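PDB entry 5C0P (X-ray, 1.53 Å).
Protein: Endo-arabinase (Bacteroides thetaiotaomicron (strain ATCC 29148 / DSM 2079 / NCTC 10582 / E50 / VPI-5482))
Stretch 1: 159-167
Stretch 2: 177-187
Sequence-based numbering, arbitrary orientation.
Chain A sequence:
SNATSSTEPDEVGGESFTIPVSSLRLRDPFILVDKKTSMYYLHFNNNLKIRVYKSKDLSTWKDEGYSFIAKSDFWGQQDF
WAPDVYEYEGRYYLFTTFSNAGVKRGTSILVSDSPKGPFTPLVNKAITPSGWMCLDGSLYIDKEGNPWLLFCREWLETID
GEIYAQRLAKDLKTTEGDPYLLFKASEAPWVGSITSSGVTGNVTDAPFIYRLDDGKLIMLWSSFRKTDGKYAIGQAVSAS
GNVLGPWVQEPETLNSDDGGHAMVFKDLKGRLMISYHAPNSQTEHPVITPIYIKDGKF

Stretch 1 159-167: IDGEIYAQR
Stretch 2 (177-187) GDPYLLFKASE

A beta bulge shows how an antiparallel pair can absorb one extra residue and still place its side chains usefully, and this endo-arabinase offers a clear case. Strand 162-167 runs against the strand that ends at Lys-184 at 140° between N-to-C directions, with axes approaching to 4.5 Å. Ala-165 and Tyr-180 form a hydrogen-bonded pair, Ala-165 N to Tyr-180 O 2.9 Å and Tyr-180 N to Ala-165 O 2.8 Å. Tyr-164 lies opposite Leu-181, CA to CA 4.5 Å, but Ile-163 pairs with Phe-183, so Leu-182 is the extra residue. Its phi/psi of -84/-49 leaves the extended region, and Ile-163 still bonds through both backbone groups: N to Phe-183 O at 3.1 Å, and O from Leu-182 N at 2.8 Å.

The bulge turns Leu-182 CB toward the partner strand. With chi1 m and chi2 t, its CD1 reaches Ile-163 CG2 (4.1 Å) and Ala-165 CB (3.9 Å). Phe-183, chi1 p and chi2 85°, brings CZ within 3.7 Å of Ile-163 CD1; Ile-163 is m, t, and its CB lies over one ring face.

Glu-162, Tyr-164, Leu-181 and Lys-184 share the other face. Tyr-164 (m, chi2 84°) receives Leu-181 CD1 over its ring, 4.1 Å from the centroid, a CH-pi contact reached with Leu-181 in t, p. Tyr-164 OH donates to Glu-162 OE1 at 2.6 Å, both side chains being m at chi1. Lys-184 extends m, t, t, t, but its NZ stays 4.3 Å from Glu-162 OE2, beyond a salt bridge.

Polar side chains secure both ends. Gln-166, extended t, t, donates NE2 to Gly-177 O at 2.9 Å. Asp-160, chi1 t, accepts Ser-186 N at OD1 (3.0 Å) and Ser-186 OG at OD2 (2.5 Å), with Ser-186 chi1 p; nearby, Ala-185 N bonds Gly-161 O at 2.9 Å.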

# COMPACT_ATOMS: atom_id res chain seq x y z
N ILE A 159 12.59 -11.40 11.22
CA ILE A 159 12.91 -10.72 12.49
C ILE A 159 13.01 -9.21 12.33
O ILE A 159 12.16 -8.47 12.83
CB ILE A 159 14.15 -11.30 13.21
CG1 ILE A 159 14.12 -12.83 13.20
CG2 ILE A 159 14.23 -10.77 14.63
CD1 ILE A 159 12.86 -13.42 13.83
N ASP A 160 14.06 -8.75 11.65
CA ASP A 160 14.15 -7.36 11.20
C ASP A 160 13.40 -7.32 9.87
O ASP A 160 13.87 -7.86 8.87
CB ASP A 160 15.62 -6.97 11.02
CG ASP A 160 15.87 -5.48 11.24
OD1 ASP A 160 14.89 -4.72 11.43
OD2 ASP A 160 17.06 -5.07 11.21
N GLY A 161 12.21 -6.72 9.87
CA GLY A 161 11.35 -6.67 8.70
C GLY A 161 12.10 -6.07 7.53
O GLY A 161 12.95 -5.21 7.72
N GLU A 162 11.78 -6.53 6.32
CA GLU A 162 12.51 -6.13 5.13
C GLU A 162 11.58 -5.52 4.09
O GLU A 162 10.41 -5.89 3.98
CB GLU A 162 13.21 -7.36 4.54
CG GLU A 162 14.32 -7.92 5.46
CD GLU A 162 14.89 -9.25 5.00
OE1 GLU A 162 14.42 -9.82 3.99
OE2 GLU A 162 15.84 -9.74 5.67
N ILE A 163 12.09 -4.57 3.32
CA ILE A 163 11.37 -4.01 2.19
C ILE A 163 12.21 -4.21 0.92
O ILE A 163 13.42 -3.96 0.92
CB ILE A 163 11.01 -2.52 2.41
CG1 ILE A 163 9.90 -2.43 3.45
CG2 ILE A 163 10.57 -1.86 1.10
CD1 ILE A 163 9.53 -1.01 3.88
N TYR A 164 11.54 -4.69 -0.14
CA TYR A 164 12.19 -5.03 -1.42
C TYR A 164 11.61 -4.25 -2.58
O TYR A 164 10.44 -3.87 -2.55
CB TYR A 164 12.01 -6.51 -1.75
CG TYR A 164 12.84 -7.42 -0.89
CD1 TYR A 164 12.38 -7.82 0.35
CD2 TYR A 164 14.07 -7.89 -1.33
CE1 TYR A 164 13.16 -8.65 1.15
CE2 TYR A 164 14.85 -8.71 -0.53
CZ TYR A 164 14.38 -9.09 0.70
OH TYR A 164 15.15 -9.91 1.50
N ALA A 165 12.42 -4.05 -3.62
CA ALA A 165 11.93 -3.57 -4.90
C ALA A 165 12.29 -4.57 -6.00
O ALA A 165 13.31 -5.27 -5.92
CB ALA A 165 12.51 -2.21 -5.23
N GLN A 166 11.47 -4.61 -7.05
CA GLN A 166 11.73 -5.51 -8.17
C GLN A 166 11.01 -4.97 -9.40
O GLN A 166 9.86 -4.58 -9.29
CB GLN A 166 11.20 -6.90 -7.82
CG GLN A 166 11.68 -8.01 -8.75
CD GLN A 166 11.26 -9.37 -8.26
OE1 GLN A 166 10.44 -9.50 -7.35
NE2 GLN A 166 11.81 -10.41 -8.88
N ARG A 167 11.66 -4.97 -10.56
CA ARG A 167 10.95 -4.54 -11.77
C ARG A 167 9.84 -5.52 -12.13
O ARG A 167 9.98 -6.74 -11.93
CB ARG A 167 11.89 -4.37 -12.97
CG ARG A 167 12.76 -3.11 -12.92
CD ARG A 167 13.39 -2.86 -14.30
NE ARG A 167 14.23 -1.66 -14.33
CZ ARG A 167 13.75 -0.42 -14.42
NH1 ARG A 167 12.43 -0.23 -14.48
NH2 ARG A 167 14.57 0.63 -14.43
N GLY A 177 14.28 -9.99 -13.15
CA GLY A 177 15.39 -10.05 -12.22
C GLY A 177 15.00 -10.56 -10.84
O GLY A 177 13.92 -11.12 -10.66
N ASP A 178 15.89 -10.37 -9.88
CA ASP A 178 15.63 -10.82 -8.51
C ASP A 178 15.16 -9.65 -7.67
O ASP A 178 15.44 -8.49 -7.99
CB ASP A 178 16.90 -11.40 -7.90
CG ASP A 178 17.33 -12.70 -8.55
OD1 ASP A 178 16.48 -13.35 -9.20
OD2 ASP A 178 18.51 -13.07 -8.41
N PRO A 179 14.42 -9.93 -6.59
CA PRO A 179 14.05 -8.85 -5.68
C PRO A 179 15.31 -8.21 -5.08
O PRO A 179 16.31 -8.91 -4.87
CB PRO A 179 13.27 -9.56 -4.57
CG PRO A 179 12.87 -10.88 -5.14
CD PRO A 179 13.91 -11.25 -6.16
N TYR A 180 15.27 -6.90 -4.85
CA TYR A 180 16.41 -6.19 -4.30
C TYR A 180 16.06 -5.62 -2.93
O TYR A 180 15.09 -4.89 -2.79
CB TYR A 180 16.87 -5.09 -5.27
CG TYR A 180 18.25 -4.58 -4.96
CD1 TYR A 180 18.45 -3.60 -3.99
CD2 TYR A 180 19.36 -5.10 -5.61
CE1 TYR A 180 19.72 -3.15 -3.69
CE2 TYR A 180 20.64 -4.66 -5.31
CZ TYR A 180 20.80 -3.69 -4.35
OH TYR A 180 22.07 -3.25 -4.05
N LEU A 181 16.83 -5.98 -1.91
CA LEU A 181 16.58 -5.50 -0.55
C LEU A 181 16.94 -4.03 -0.43
O LEU A 181 18.08 -3.64 -0.64
CB LEU A 181 17.38 -6.33 0.46
CG LEU A 181 17.30 -5.87 1.92
CD1 LEU A 181 15.91 -6.06 2.46
CD2 LEU A 181 18.29 -6.64 2.78
N LEU A 182 15.94 -3.22 -0.09
CA LEU A 182 16.11 -1.78 0.06
C LEU A 182 16.65 -1.39 1.43
O LEU A 182 17.62 -0.63 1.55
CB LEU A 182 14.79 -1.06 -0.20
CG LEU A 182 14.20 -1.32 -1.59
CD1 LEU A 182 13.02 -0.40 -1.84
CD2 LEU A 182 15.23 -1.13 -2.68
N PHE A 183 16.02 -1.93 2.47
CA PHE A 183 16.46 -1.69 3.85
C PHE A 183 15.70 -2.59 4.79
O PHE A 183 14.70 -3.20 4.40
CB PHE A 183 16.29 -0.22 4.27
CG PHE A 183 14.88 0.32 4.15
CD1 PHE A 183 13.96 0.13 5.18
CD2 PHE A 183 14.51 1.05 3.04
CE1 PHE A 183 12.67 0.64 5.07
CE2 PHE A 183 13.23 1.58 2.93
CZ PHE A 183 12.31 1.37 3.95
N LYS A 184 16.20 -2.68 6.02
CA LYS A 184 15.50 -3.34 7.10
C LYS A 184 14.94 -2.28 8.03
O LYS A 184 15.50 -1.19 8.13
CB LYS A 184 16.46 -4.26 7.85
CG LYS A 184 17.11 -5.30 6.96
CD LYS A 184 18.05 -6.21 7.72
CE LYS A 184 18.47 -7.39 6.85
NZ LYS A 184 19.42 -8.30 7.55
N ALA A 185 13.85 -2.60 8.71
CA ALA A 185 13.14 -1.61 9.53
C ALA A 185 14.03 -0.97 10.59
O ALA A 185 13.88 0.22 10.91
CB ALA A 185 11.90 -2.22 10.16
N SER A 186 14.97 -1.74 11.15
CA SER A 186 15.83 -1.22 12.22
C SER A 186 16.73 -0.06 11.78
O SER A 186 17.34 0.61 12.62
CB SER A 186 16.69 -2.34 12.80
OG SER A 186 17.68 -2.71 11.85
N GLU A 187 16.84 0.17 10.47
CA GLU A 187 17.65 1.27 9.97
C GLU A 187 17.05 2.63 10.29
O GLU A 187 17.75 3.65 10.28
CB GLU A 187 17.88 1.11 8.47
CG GLU A 187 18.64 -0.16 8.15
CD GLU A 187 18.94 -0.33 6.68
OE1 GLU A 187 19.29 0.67 6.00
OE2 GLU A 187 18.84 -1.49 6.22